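Local atomic coordinates of nucleoporin NUP170 (Chaetomium thermophilum, PDB entry 5HAX), a protein that probably serves as a scaffold nucleoporin, joining a beta-propeller to an alpha-helical region to help build the symmetric core of the nuclear pore. Residues V476-T480 with G481-V485; A86-S90 with S91-W95; T716-L720 with F721-P725. One frame throughout, in Å; residues are numbered along the deposited sequence.

Contact 1: residues V476-T480 with G481-V485; sequences VLTNT and GVHIV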
loop_
_atom_site.group_PDB
_atom_site.type_symbol
_atom_site.label_atom_id
_atom_site.label_comp_id
_atom_site.label_asym_id
_atom_site.label_seq_id
_atom_site.Cartn_x
_atom_site.Cartn_y
_atom_site.Cartn_z
ATOM N N VAL A 476 -2.581 -13.063 -6.431
ATOM C CA VAL A 476 -2.134 -14.318 -5.836
ATOM C C VAL A 476 -1.881 -15.281 -6.992
ATOM O O VAL A 476 -2.821 -15.807 -7.595
ATOM C CB VAL A 476 -3.161 -14.878 -4.848
ATOM C CG1 VAL A 476 -2.670 -16.195 -4.249
ATOM C CG2 VAL A 476 -3.450 -13.867 -3.754
ATOM N N LEU A 477 -0.608 -15.518 -7.300
ATOM C CA LEU A 477 -0.241 -16.438 -8.369
ATOM C C LEU A 477 -0.213 -17.864 -7.841
ATOM O O LEU A 477 0.472 -18.154 -6.855
ATOM C CB LEU A 477 1.123 -16.065 -8.949
ATOM C CG LEU A 477 1.723 -17.029 -9.979
ATOM C CD1 LEU A 477 0.898 -17.042 -11.258
ATOM C CD2 LEU A 477 3.170 -16.664 -10.272
ATOM N N THR A 478 -0.959 -18.748 -8.494
ATOM C CA THR A 478 -0.914 -20.182 -8.239
ATOM C C THR A 478 -0.444 -20.897 -9.500
ATOM O O THR A 478 -0.177 -20.278 -10.535
ATOM C CB THR A 478 -2.281 -20.718 -7.801
ATOM O OG1 THR A 478 -3.173 -20.749 -8.922
ATOM C CG2 THR A 478 -2.878 -19.857 -6.696
ATOM N N ASN A 479 -0.345 -22.220 -9.407
ATOM C CA ASN A 479 0.037 -23.042 -10.546
ATOM C C ASN A 479 -1.084 -23.192 -11.565
ATOM O O ASN A 479 -0.866 -23.817 -12.609
ATOM C CB ASN A 479 0.489 -24.425 -10.069
ATOM C CG ASN A 479 -0.587 -25.153 -9.287
ATOM O OD1 ASN A 479 -1.403 -24.531 -8.607
ATOM N ND2 ASN A 479 -0.593 -26.477 -9.380
ATOM N N THR A 480 -2.268 -22.637 -11.289
ATOM C CA THR A 480 -3.402 -22.705 -12.199
ATOM C C THR A 480 -3.888 -21.344 -12.679
ATOM O O THR A 480 -4.594 -21.289 -13.692
ATOM C CB THR A 480 -4.585 -23.429 -11.532
ATOM O OG1 THR A 480 -5.134 -22.605 -10.497
ATOM C CG2 THR A 480 -4.137 -24.761 -10.942
ATOM N N GLY A 481 -3.540 -20.257 -11.998
ATOM C CA GLY A 481 -3.996 -18.949 -12.416
ATOM C C GLY A 481 -3.597 -17.879 -11.418
ATOM O O GLY A 481 -2.830 -18.122 -10.484
ATOM N N VAL A 482 -4.136 -16.683 -11.651
ATOM C CA VAL A 482 -3.896 -15.507 -10.819
ATOM C C VAL A 482 -5.231 -15.090 -10.219
ATOM O O VAL A 482 -6.185 -14.810 -10.956
ATOM C CB VAL A 482 -3.281 -14.352 -11.627
ATOM C CG1 VAL A 482 -3.132 -13.099 -10.760
ATOM C CG2 VAL A 482 -1.940 -14.762 -12.217
ATOM N N HIS A 483 -5.296 -15.044 -8.892
ATOM C CA HIS A 483 -6.481 -14.599 -8.172
ATOM C C HIS A 483 -6.263 -13.184 -7.651
ATOM O O HIS A 483 -5.201 -12.873 -7.104
ATOM C CB HIS A 483 -6.795 -15.536 -7.003
ATOM C CG HIS A 483 -6.862 -16.982 -7.384
ATOM N ND1 HIS A 483 -8.051 -17.636 -7.624
ATOM C CD2 HIS A 483 -5.884 -17.904 -7.561
ATOM C CE1 HIS A 483 -7.804 -18.896 -7.935
ATOM N NE2 HIS A 483 -6.496 -19.085 -7.904
ATOM N N ILE A 484 -7.269 -12.329 -7.822
ATOM C CA ILE A 484 -7.210 -10.944 -7.362
ATOM C C ILE A 484 -7.941 -10.855 -6.029
ATOM O O ILE A 484 -9.126 -11.199 -5.933
ATOM C CB ILE A 484 -7.824 -9.977 -8.386
ATOM C CG1 ILE A 484 -7.186 -10.164 -9.767
ATOM C CG2 ILE A 484 -7.652 -8.539 -7.910
ATOM C CD1 ILE A 484 -5.693 -9.880 -9.816
ATOM N N VAL A 485 -7.234 -10.392 -5.002
ATOM C CA VAL A 485 -7.789 -10.178 -3.670
ATOM C C VAL A 485 -7.790 -8.680 -3.411
ATOM O O VAL A 485 -6.786 -8.005 -3.666
ATOM C CB VAL A 485 -6.977 -10.923 -2.597
ATOM C CG1 VAL A 485 -7.584 -10.700 -1.215
ATOM C CG2 VAL A 485 -6.901 -12.409 -2.922
#

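Contact 2: residues A86-S90 with S91-W95; sequences ASIDS and SLFLW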
loop_
_atom_site.group_PDB
_atom_site.type_symbol
_atom_site.label_atom_id
_atom_site.label_comp_id
_atom_site.label_asym_id
_atom_site.label_seq_id
_atom_site.Cartn_x
_atom_site.Cartn_y
_atom_site.Cartn_z
ATOM N N ALA A 86 6.562 -17.241 -17.182
ATOM C CA ALA A 86 6.867 -18.653 -17.023
ATOM C C ALA A 86 8.155 -18.943 -17.775
ATOM O O ALA A 86 8.297 -18.544 -18.935
ATOM C CB ALA A 86 5.732 -19.535 -17.554
ATOM N N SER A 87 9.091 -19.616 -17.113
ATOM C CA SER A 87 10.329 -20.056 -17.739
ATOM C C SER A 87 10.288 -21.567 -17.922
ATOM O O SER A 87 9.868 -22.297 -17.020
ATOM C CB SER A 87 11.551 -19.656 -16.906
ATOM O OG SER A 87 11.601 -20.367 -15.681
ATOM N N ILE A 88 10.704 -22.025 -19.101
ATOM C CA ILE A 88 10.800 -23.449 -19.417
ATOM C C ILE A 88 12.205 -23.685 -19.948
ATOM O O ILE A 88 12.527 -23.270 -21.069
ATOM C CB ILE A 88 9.745 -23.898 -20.439
ATOM C CG1 ILE A 88 8.335 -23.611 -19.916
ATOM C CG2 ILE A 88 9.890 -25.383 -20.738
ATOM C CD1 ILE A 88 7.759 -22.308 -20.404
ATOM N N ASP A 89 13.038 -24.354 -19.149
ATOM C CA ASP A 89 14.437 -24.580 -19.492
ATOM C C ASP A 89 15.116 -23.258 -19.835
ATOM O O ASP A 89 15.279 -22.403 -18.959
ATOM C CB ASP A 89 14.546 -25.584 -20.644
ATOM C CG ASP A 89 14.009 -26.954 -20.273
ATOM O OD1 ASP A 89 14.236 -27.397 -19.125
ATOM O OD2 ASP A 89 13.354 -27.589 -21.125
ATOM N N SER A 90 15.506 -23.067 -21.096
ATOM C CA SER A 90 16.195 -21.858 -21.533
ATOM C C SER A 90 15.263 -20.849 -22.200
ATOM O O SER A 90 15.746 -19.913 -22.845
ATOM C CB SER A 90 17.326 -22.222 -22.498
ATOM O OG SER A 90 16.830 -22.910 -23.633
ATOM N N SER A 91 13.947 -21.011 -22.057
ATOM C CA SER A 91 12.972 -20.151 -22.716
ATOM C C SER A 91 12.104 -19.442 -21.685
ATOM O O SER A 91 11.792 -19.995 -20.627
ATOM C CB SER A 91 12.091 -20.959 -23.676
ATOM O OG SER A 91 12.846 -21.448 -24.770
ATOM N N LEU A 92 11.711 -18.208 -22.010
ATOM C CA LEU A 92 10.931 -17.357 -21.119
ATOM C C LEU A 92 9.715 -16.810 -21.851
ATOM O O LEU A 92 9.812 -16.409 -23.015
ATOM C CB LEU A 92 11.782 -16.197 -20.592
ATOM C CG LEU A 92 11.056 -15.171 -19.722
ATOM C CD1 LEU A 92 10.486 -15.826 -18.471
ATOM C CD2 LEU A 92 12.000 -14.040 -19.363
ATOM N N PHE A 93 8.576 -16.772 -21.157
ATOM C CA PHE A 93 7.319 -16.312 -21.741
ATOM C C PHE A 93 6.603 -15.396 -20.758
ATOM O O PHE A 93 6.323 -15.800 -19.625
ATOM C CB PHE A 93 6.425 -17.497 -22.116
ATOM C CG PHE A 93 7.033 -18.405 -23.142
ATOM C CD1 PHE A 93 6.939 -18.105 -24.490
ATOM C CD2 PHE A 93 7.706 -19.554 -22.760
ATOM C CE1 PHE A 93 7.502 -18.937 -25.440
ATOM C CE2 PHE A 93 8.272 -20.390 -23.704
ATOM C CZ PHE A 93 8.169 -20.080 -25.046
ATOM N N LEU A 94 6.302 -14.176 -21.199
ATOM C CA LEU A 94 5.564 -13.188 -20.424
ATOM C C LEU A 94 4.172 -13.005 -21.013
ATOM O O LEU A 94 3.957 -13.223 -22.209
ATOM C CB LEU A 94 6.287 -11.836 -20.411
ATOM C CG LEU A 94 7.656 -11.714 -19.737
ATOM C CD1 LEU A 94 8.730 -12.506 -20.470
ATOM C CD2 LEU A 94 8.052 -10.247 -19.659
ATOM N N TRP A 95 3.223 -12.592 -20.174
ATOM C CA TRP A 95 1.877 -12.324 -20.664
ATOM C C TRP A 95 1.118 -11.464 -19.664
ATOM O O TRP A 95 1.353 -11.531 -18.456
ATOM C CB TRP A 95 1.110 -13.623 -20.941
ATOM C CG TRP A 95 0.612 -14.336 -19.716
ATOM C CD1 TRP A 95 -0.612 -14.194 -19.125
ATOM C CD2 TRP A 95 1.316 -15.318 -18.946
ATOM N NE1 TRP A 95 -0.710 -15.022 -18.032
ATOM C CE2 TRP A 95 0.461 -15.723 -17.901
ATOM C CE3 TRP A 95 2.588 -15.892 -19.037
ATOM C CZ2 TRP A 95 0.837 -16.671 -16.955
ATOM C CZ3 TRP A 95 2.958 -16.834 -18.096
ATOM C CH2 TRP A 95 2.086 -17.214 -17.069
#

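Contact 3: residues T716-L720 with F721-P725; sequences TYEQL and FSQTP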
loop_
_atom_site.group_PDB
_atom_site.type_symbol
_atom_site.label_atom_id
_atom_site.label_comp_id
_atom_site.label_asym_id
_atom_site.label_seq_id
_atom_site.Cartn_x
_atom_site.Cartn_y
_atom_site.Cartn_z
ATOM N N THR A 716 -1.787 28.659 -0.914
ATOM C CA THR A 716 -2.302 27.323 -0.655
ATOM C C THR A 716 -3.786 27.258 -1.002
ATOM O O THR A 716 -4.456 28.277 -1.182
ATOM C CB THR A 716 -2.092 26.931 0.811
ATOM O OG1 THR A 716 -2.934 27.729 1.650
ATOM C CG2 THR A 716 -0.637 27.120 1.221
ATOM N N TYR A 717 -4.298 26.029 -1.098
ATOM C CA TYR A 717 -5.726 25.849 -1.333
ATOM C C TYR A 717 -6.542 26.314 -0.133
ATOM O O TYR A 717 -7.636 26.867 -0.298
ATOM C CB TYR A 717 -6.030 24.388 -1.657
ATOM C CG TYR A 717 -5.862 24.049 -3.120
ATOM C CD1 TYR A 717 -6.876 24.313 -4.032
ATOM C CD2 TYR A 717 -4.692 23.467 -3.591
ATOM C CE1 TYR A 717 -6.731 24.006 -5.372
ATOM C CE2 TYR A 717 -4.538 23.156 -4.930
ATOM C CZ TYR A 717 -5.561 23.428 -5.815
ATOM O OH TYR A 717 -5.415 23.120 -7.149
ATOM N N GLU A 718 -6.026 26.099 1.080
ATOM C CA GLU A 718 -6.698 26.607 2.273
ATOM C C GLU A 718 -6.917 28.112 2.175
ATOM O O GLU A 718 -8.015 28.612 2.446
ATOM C CB GLU A 718 -5.881 26.270 3.520
ATOM C CG GLU A 718 -6.432 26.887 4.800
ATOM C CD GLU A 718 -5.559 26.624 6.011
ATOM O OE1 GLU A 718 -6.052 26.808 7.143
ATOM O OE2 GLU A 718 -4.381 26.252 5.831
ATOM N N GLN A 719 -5.871 28.851 1.799
ATOM C CA GLN A 719 -5.982 30.303 1.701
ATOM C C GLN A 719 -6.972 30.700 0.614
ATOM O O GLN A 719 -7.775 31.623 0.798
ATOM C CB GLN A 719 -4.605 30.904 1.428
ATOM C CG GLN A 719 -3.605 30.669 2.554
ATOM C CD GLN A 719 -2.158 30.732 2.096
ATOM O OE1 GLN A 719 -1.869 30.774 0.901
ATOM N NE2 GLN A 719 -1.237 30.733 3.054
ATOM N N LEU A 720 -6.928 30.011 -0.528
ATOM C CA LEU A 720 -7.887 30.260 -1.598
ATOM C C LEU A 720 -9.319 30.042 -1.122
ATOM O O LEU A 720 -10.227 30.790 -1.499
ATOM C CB LEU A 720 -7.574 29.348 -2.783
ATOM C CG LEU A 720 -8.533 29.380 -3.974
ATOM C CD1 LEU A 720 -8.473 30.729 -4.665
ATOM C CD2 LEU A 720 -8.202 28.256 -4.945
ATOM N N PHE A 721 -9.537 29.022 -0.289
ATOM C CA PHE A 721 -10.891 28.638 0.098
ATOM C C PHE A 721 -11.451 29.499 1.221
ATOM O O PHE A 721 -12.662 29.745 1.250
ATOM C CB PHE A 721 -10.920 27.172 0.550
ATOM C CG PHE A 721 -10.616 26.177 -0.539
ATOM C CD1 PHE A 721 -10.878 26.461 -1.871
ATOM C CD2 PHE A 721 -10.075 24.941 -0.222
ATOM C CE1 PHE A 721 -10.601 25.534 -2.859
ATOM C CE2 PHE A 721 -9.797 24.015 -1.208
ATOM C CZ PHE A 721 -10.060 24.312 -2.526
ATOM N N SER A 722 -10.604 29.959 2.149
ATOM C CA SER A 722 -11.097 30.431 3.438
ATOM C C SER A 722 -10.449 31.717 3.944
ATOM O O SER A 722 -10.730 32.113 5.082
ATOM C CB SER A 722 -10.903 29.329 4.489
ATOM O OG SER A 722 -9.531 29.003 4.627
ATOM N N GLN A 723 -9.604 32.388 3.158
ATOM C CA GLN A 723 -8.903 33.577 3.630
ATOM C C GLN A 723 -9.022 34.720 2.633
ATOM O O GLN A 723 -9.032 34.505 1.418
ATOM C CB GLN A 723 -7.431 33.274 3.895
ATOM C CG GLN A 723 -7.208 32.482 5.166
ATOM C CD GLN A 723 -5.774 32.032 5.329
ATOM O OE1 GLN A 723 -4.842 32.743 4.954
ATOM N NE2 GLN A 723 -5.589 30.842 5.887
ATOM N N THR A 724 -9.101 35.940 3.171
ATOM C CA THR A 724 -9.255 37.129 2.334
ATOM C C THR A 724 -8.122 37.300 1.333
ATOM O O THR A 724 -8.412 37.470 0.137
ATOM C CB THR A 724 -9.390 38.372 3.223
ATOM O OG1 THR A 724 -10.528 38.232 4.080
ATOM C CG2 THR A 724 -9.549 39.629 2.373
ATOM N N PRO A 725 -6.842 37.287 1.724
ATOM C CA PRO A 725 -5.777 37.441 0.717
ATOM C C PRO A 725 -5.887 36.450 -0.427
ATOM O O PRO A 725 -5.501 36.771 -1.560
ATOM C CB PRO A 725 -4.494 37.225 1.531
ATOM C CG PRO A 725 -4.862 37.623 2.906
ATOM C CD PRO A 725 -6.279 37.149 3.079
HETATM O O HOH W 1 -7.952 29.319 6.986
HETATM O O HOH W 2 -2.409 29.792 5.859
#

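Contact 1: residues V476-T480 with G481-V485
In this beta hairpin of a propeller blade, the imidazole of H483 meets the neighbouring strand at its edge: T478 CG2 comes to 3.7 Å from H483 CD2, close to the ring plane, and the carbonyl oxygen of V476 approaches the same edge. A chi1 of -52°, which sets the ring beside its own backbone N, turns it along the strand pair to these partners; the side chains of T478 and H483 cross at about a right angle. Beyond the two segments, H55 and N438 also touch this histidine.

V476 and H483 form an antiparallel hydrogen-bonded pair, with V476 N to H483 O at 2.7 Å and H483 N to V476 O at 2.9 Å. L477 and V482 make the next, non-hydrogen-bonded pair on the other face, where L477 CD1 rests 3.8 Å from V482 CG2. These branched apolar chains suit the position, because L477 also packs on L75 and L77 of the adjoining blade and V482 on Y97. On the face of V476, its CG2 reaches V485 CG2, a contact between two beta-branched residues well fitted to extended chain.

At the turn, T478 N donates to G481 O at 2.8 Å. G481 is nearly fully extended (phi 174°, psi -172°), a backbone shape that comes easily to a residue without a side chain. The loop is also held from outside: the hydroxyls of T478 and T480 both hydrogen-bond N438 OD1, while the N479 amide bonds to G437 O and R439 N. Within the loop, T478 OG1 sits between its own backbone N and carbonyl carbon, and there accepts T480 N at 3.2 Å, completing an ST turn.

Contact 2: residues A86-S90 with S91-W95
I88 and F93 form the dense part of this two-residue beta hairpin: I88 CD1 sits 3.6 Å from F93 CD2, at the ring edge and near its plane, and the two side chains cross at about a right angle. F93 also stacks on H65 of helix 60-67, which touches I88 as well. Farther from the turn, A86 is small enough to let the W95 indole come close; its CB lies in the indole plane, 3.9 Å from W95 CZ3, and V62 of the same helix touches both residues. Paired bonds join A86 with F93, A86 N to F93 O measuring 2.8 Å.

The turn, by contrast, is partly exposed, and its side chains pack little across the hairpin. D89 and S90 form the corners of a type II' turn; D89 takes a positive phi (53°, with psi -113°), uncommon for a residue other than glycine, and its OD1 is held by F72 N. I88 and S91 close the turn with two backbone bonds, S91 N to I88 O measuring 2.8 Å. Back at the packed end, on the face shared with S87, L92 has CG anti to its backbone N (chi1 176°), which brings CD1 to 3.5 Å from A86 O.

Contact 3: residues T716-L720 with F721-P725
F721 folds its ring back over the preceding helical turn, so that the carbonyl oxygen of Y717 lies over one ring face, 3.0 Å from the plane and toward the rim. Y717 O accepts F721 N at 2.9 Å, and the bond that ties these two atoms also brings the oxygen close to the ring. With CG beside the backbone N (chi1 -66°), the ring also reaches Y717: F721 CZ is 3.5 Å from Y717 CD1, the two planes inclined at 44°. Large aromatic rings suit this buried side of the short helix.

Q723 and Q719, the next most covered, meet on the more polar side. The extended chain of Q723 runs back so that its OE1 is 3.4 Å from Q719 CG, the amide planes being 63° apart, and Q723 N donates to Q719 O at 3.1 Å. Their NE2 atoms share a water, weakly on the Q723 side. The amide of Q719 has a further task at the helix start: OE1 accepts T716 N at 2.8 Å, while Q719 N donates to T716 OG1, a capping box for which glutamine and threonine both carry suitable groups.

E718 O takes two donors from S722, its N and its OG, the latter at 2.7 Å and from above the carbonyl plane. A second water links S722 OG, Q723 NE2 and E718 OE1; the E718 carboxylate is also bound by N14 and salt-bridged to K604.

Q723 occupies the N-cap position of helix 724-739, making this a break between two helices. Y717, L720 and F721 pack the short helix 717-722 against helix 663-694, through V689, F688 and I682, and W603 touches both E718 and F721.

In the fold
Along the chain contact 2 comes first, then contact 1, then contact 3. The two hairpins belong to neighbouring blades of the beta-propeller, their centres about 18 Å apart and their nearest atoms about 6 Å, with strand 73-78 of contact 2's sheet packing against contact 1's. Contact 1's sheet joins the early strand 50-57 to three strands from the end of the propeller, a closure of the kind that holds the ends of such rings together. Contact 3 lies across the chain's centre in the helical C-terminal region, its centre about 49 Å from contact 1's and about 57 Å from contact 2's. Propeller plus helical C-terminal part is consistent with a scaffold role.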